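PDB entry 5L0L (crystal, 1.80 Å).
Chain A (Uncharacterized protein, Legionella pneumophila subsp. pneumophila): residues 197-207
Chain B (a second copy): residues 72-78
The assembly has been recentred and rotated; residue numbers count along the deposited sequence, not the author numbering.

Chain A (197-207) PEFTEEFGDTL
Chain B 72-78: TVSEQRG

Residues 197-203 of chain A form a helix, and residues 73-78 of chain B form another that continues later in the chain. Their N-to-C directions differ by 36°, with a signed crossing angle of -36°. The axes come within 10.5 Å of each other. The register is set by Glu202(A) and Ser74(B), whose CA atoms lie 6.4 Å apart. Together the two stretches bury 351 Å², and Arg77(B), Glu202(A) and Val73(B) cover the most.

Glu202(A) points toward chain B. Its side chain is t at chi1 and p at chi2, with chi3 at -138°. This places the carboxylate between two donors. Arg77(B) NH2 donates to Glu202(A) OE1 at 3.1 Å with an angle of 167°, and the opposite charges make this a salt bridge. Ser74(B) OG donates to Glu202(A) OE2 at 2.5 Å, a short bond. Ser74(B) is m and points sideways; its small side chain brings a hydroxyl to the acid one helical turn before Gly78(B). The aliphatic part of Glu202(A) is also used: Glu202(A) CB lies 3.8 Å from Val73(B) CG1.

Arg77(B) points toward chain A with chi1 t, chi2 -136°, chi3 t and chi4 151°. Arg77(B) is buried. Phe203(A) CD1 lies over one face of its guanidinium, 3.9 Å from Arg77(B) CZ. Arg77(B) NH2 is also 2.9 Å from Glu202(A) O, but the angle is too poor for a hydrogen bond. NE and NH1 are bonded elsewhere in the structure.

Val73(B), with chi1 at 73°, points toward chain A from the first turn of its helix. Val73(B) CG2 meets Phe203(A) CE2 at 3.9 Å, an apolar contact. Phe203(A) starts sideways, but chi1 m and chi2 -73° bring its ring nearer. The ring thus touches both Val73(B) and Arg77(B).

The chain A helix ends in a type II' turn from Phe203(A) to Thr206(A). Gly204(A) has phi/psi 53/-116, and its positive phi favours glycine. Asp205(A) follows at -109/-2. Thr206(A) N bonds to Phe203(A) O at 2.9 Å, and Thr206(A) OG1, with chi1 p, donates to the same Phe203(A) O at 2.7 Å.

Thr72(B) caps the chain B helix. Glu75(B) N donates to Thr72(B) OG1 at 3.1 Å, and Thr72(B) N donates back to Glu75(B) OE1 at 2.9 Å. Glu75(B) points away from chain A.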

# COMPACT_ATOMS: atom_id res chain seq x y z
N PRO A 197 -7.74 6.05 -23.61
CA PRO A 197 -6.35 6.08 -24.10
C PRO A 197 -5.32 5.91 -22.99
O PRO A 197 -4.33 5.22 -23.20
CB PRO A 197 -6.20 7.47 -24.74
CG PRO A 197 -7.59 7.96 -24.96
CD PRO A 197 -8.45 7.31 -23.91
N GLU A 198 -5.57 6.51 -21.82
CA GLU A 198 -4.63 6.40 -20.69
C GLU A 198 -4.40 4.95 -20.30
O GLU A 198 -3.26 4.58 -20.03
CB GLU A 198 -5.08 7.17 -19.45
CG GLU A 198 -5.02 8.69 -19.55
CD GLU A 198 -6.20 9.32 -20.27
OE1 GLU A 198 -6.10 10.53 -20.58
OE2 GLU A 198 -7.21 8.62 -20.58
N PHE A 199 -5.47 4.15 -20.25
CA PHE A 199 -5.36 2.72 -19.95
C PHE A 199 -4.49 2.01 -20.99
O PHE A 199 -3.57 1.27 -20.65
CB PHE A 199 -6.73 2.03 -19.91
CG PHE A 199 -6.64 0.55 -19.66
CD1 PHE A 199 -6.58 0.06 -18.36
CD2 PHE A 199 -6.60 -0.35 -20.71
CE1 PHE A 199 -6.49 -1.31 -18.12
CE2 PHE A 199 -6.51 -1.72 -20.48
CZ PHE A 199 -6.45 -2.20 -19.18
N THR A 200 -4.80 2.22 -22.26
CA THR A 200 -4.07 1.57 -23.34
C THR A 200 -2.58 1.95 -23.29
O THR A 200 -1.72 1.09 -23.33
CB THR A 200 -4.67 1.92 -24.70
OG1 THR A 200 -5.98 1.38 -24.77
CG2 THR A 200 -3.85 1.33 -25.85
N GLU A 201 -2.29 3.24 -23.14
CA GLU A 201 -0.89 3.68 -23.13
C GLU A 201 -0.10 3.17 -21.95
O GLU A 201 1.09 2.88 -22.09
CB GLU A 201 -0.80 5.20 -23.24
CG GLU A 201 -1.28 5.64 -24.61
CD GLU A 201 -1.15 7.13 -24.88
OE1 GLU A 201 -0.08 7.71 -24.56
OE2 GLU A 201 -2.14 7.70 -25.45
N GLU A 202 -0.73 3.05 -20.79
CA GLU A 202 0.00 2.64 -19.61
C GLU A 202 0.08 1.14 -19.47
O GLU A 202 1.13 0.61 -19.10
CB GLU A 202 -0.56 3.29 -18.34
CG GLU A 202 0.24 2.95 -17.09
CD GLU A 202 1.73 3.30 -17.20
OE1 GLU A 202 2.57 2.49 -16.75
OE2 GLU A 202 2.04 4.39 -17.72
N PHE A 203 -1.03 0.45 -19.71
CA PHE A 203 -1.09 -0.98 -19.46
C PHE A 203 -0.98 -1.80 -20.76
O PHE A 203 -0.59 -2.98 -20.72
CB PHE A 203 -2.34 -1.31 -18.64
CG PHE A 203 -2.33 -0.67 -17.26
CD1 PHE A 203 -1.48 -1.14 -16.27
CD2 PHE A 203 -3.13 0.45 -16.99
CE1 PHE A 203 -1.46 -0.54 -15.01
CE2 PHE A 203 -3.10 1.05 -15.74
CZ PHE A 203 -2.27 0.56 -14.76
N GLY A 204 -1.27 -1.17 -21.90
CA GLY A 204 -1.26 -1.88 -23.18
C GLY A 204 -2.15 -3.09 -23.05
O GLY A 204 -3.31 -2.96 -22.73
N ASP A 205 -1.53 -4.25 -23.18
CA ASP A 205 -2.21 -5.53 -23.23
C ASP A 205 -1.96 -6.32 -21.95
O ASP A 205 -2.47 -7.45 -21.83
CB ASP A 205 -1.57 -6.32 -24.40
CG ASP A 205 -2.59 -6.95 -25.33
OD1 ASP A 205 -3.64 -7.45 -24.87
OD2 ASP A 205 -2.30 -6.97 -26.55
N THR A 206 -1.15 -5.76 -21.02
CA THR A 206 -0.62 -6.50 -19.87
C THR A 206 -1.69 -6.79 -18.82
O THR A 206 -1.56 -7.75 -18.07
CB THR A 206 0.58 -5.80 -19.20
OG1 THR A 206 0.20 -4.53 -18.66
CG2 THR A 206 1.72 -5.62 -20.21
N LEU A 207 -2.74 -5.97 -18.77
CA LEU A 207 -3.89 -6.24 -17.89
C LEU A 207 -5.14 -6.52 -18.71
O LEU A 207 -5.49 -5.72 -19.56
CB LEU A 207 -4.18 -5.02 -17.01
CG LEU A 207 -3.08 -4.57 -16.05
CD1 LEU A 207 -3.57 -3.52 -15.08
CD2 LEU A 207 -2.59 -5.77 -15.28
N THR B 72 -0.66 11.28 -12.25
CA THR B 72 -1.10 10.47 -13.38
C THR B 72 -0.99 8.99 -13.05
O THR B 72 -0.25 8.61 -12.14
CB THR B 72 -0.26 10.74 -14.63
OG1 THR B 72 1.06 10.23 -14.45
CG2 THR B 72 -0.22 12.25 -14.96
N VAL B 73 -1.66 8.17 -13.85
CA VAL B 73 -1.55 6.72 -13.67
C VAL B 73 -0.09 6.23 -13.85
O VAL B 73 0.32 5.30 -13.16
CB VAL B 73 -2.53 5.90 -14.55
CG1 VAL B 73 -2.15 5.89 -16.03
CG2 VAL B 73 -2.67 4.48 -14.02
N SER B 74 0.66 6.84 -14.78
CA SER B 74 2.05 6.47 -14.96
C SER B 74 2.87 6.75 -13.70
O SER B 74 3.71 5.92 -13.32
CB SER B 74 2.69 7.19 -16.15
OG SER B 74 1.97 6.88 -17.32
N GLU B 75 2.63 7.89 -13.07
CA GLU B 75 3.34 8.24 -11.83
C GLU B 75 3.03 7.27 -10.71
O GLU B 75 3.94 6.78 -10.03
CB GLU B 75 3.06 9.69 -11.44
CG GLU B 75 3.68 10.68 -12.45
CD GLU B 75 3.15 12.11 -12.34
OE1 GLU B 75 2.02 12.31 -11.83
OE2 GLU B 75 3.90 13.04 -12.75
N GLN B 76 1.75 6.99 -10.52
CA GLN B 76 1.31 5.97 -9.55
C GLN B 76 1.87 4.57 -9.83
O GLN B 76 2.32 3.87 -8.92
CB GLN B 76 -0.20 5.92 -9.49
CG GLN B 76 -0.80 4.90 -8.51
CD GLN B 76 -0.62 5.35 -7.08
OE1 GLN B 76 -1.29 6.26 -6.60
NE2 GLN B 76 0.29 4.72 -6.38
N ARG B 77 1.81 4.15 -11.09
CA ARG B 77 2.28 2.83 -11.46
C ARG B 77 3.79 2.65 -11.21
O ARG B 77 4.21 1.60 -10.75
CB ARG B 77 1.93 2.49 -12.92
CG ARG B 77 1.94 0.99 -13.11
CD ARG B 77 2.62 0.60 -14.37
NE ARG B 77 2.44 -0.83 -14.64
CZ ARG B 77 2.42 -1.36 -15.85
NH1 ARG B 77 2.24 -2.68 -15.98
NH2 ARG B 77 2.58 -0.59 -16.92
N GLY B 78 4.56 3.68 -11.51
CA GLY B 78 5.98 3.68 -11.23
C GLY B 78 6.28 3.59 -9.75
O GLY B 78 7.18 2.85 -9.37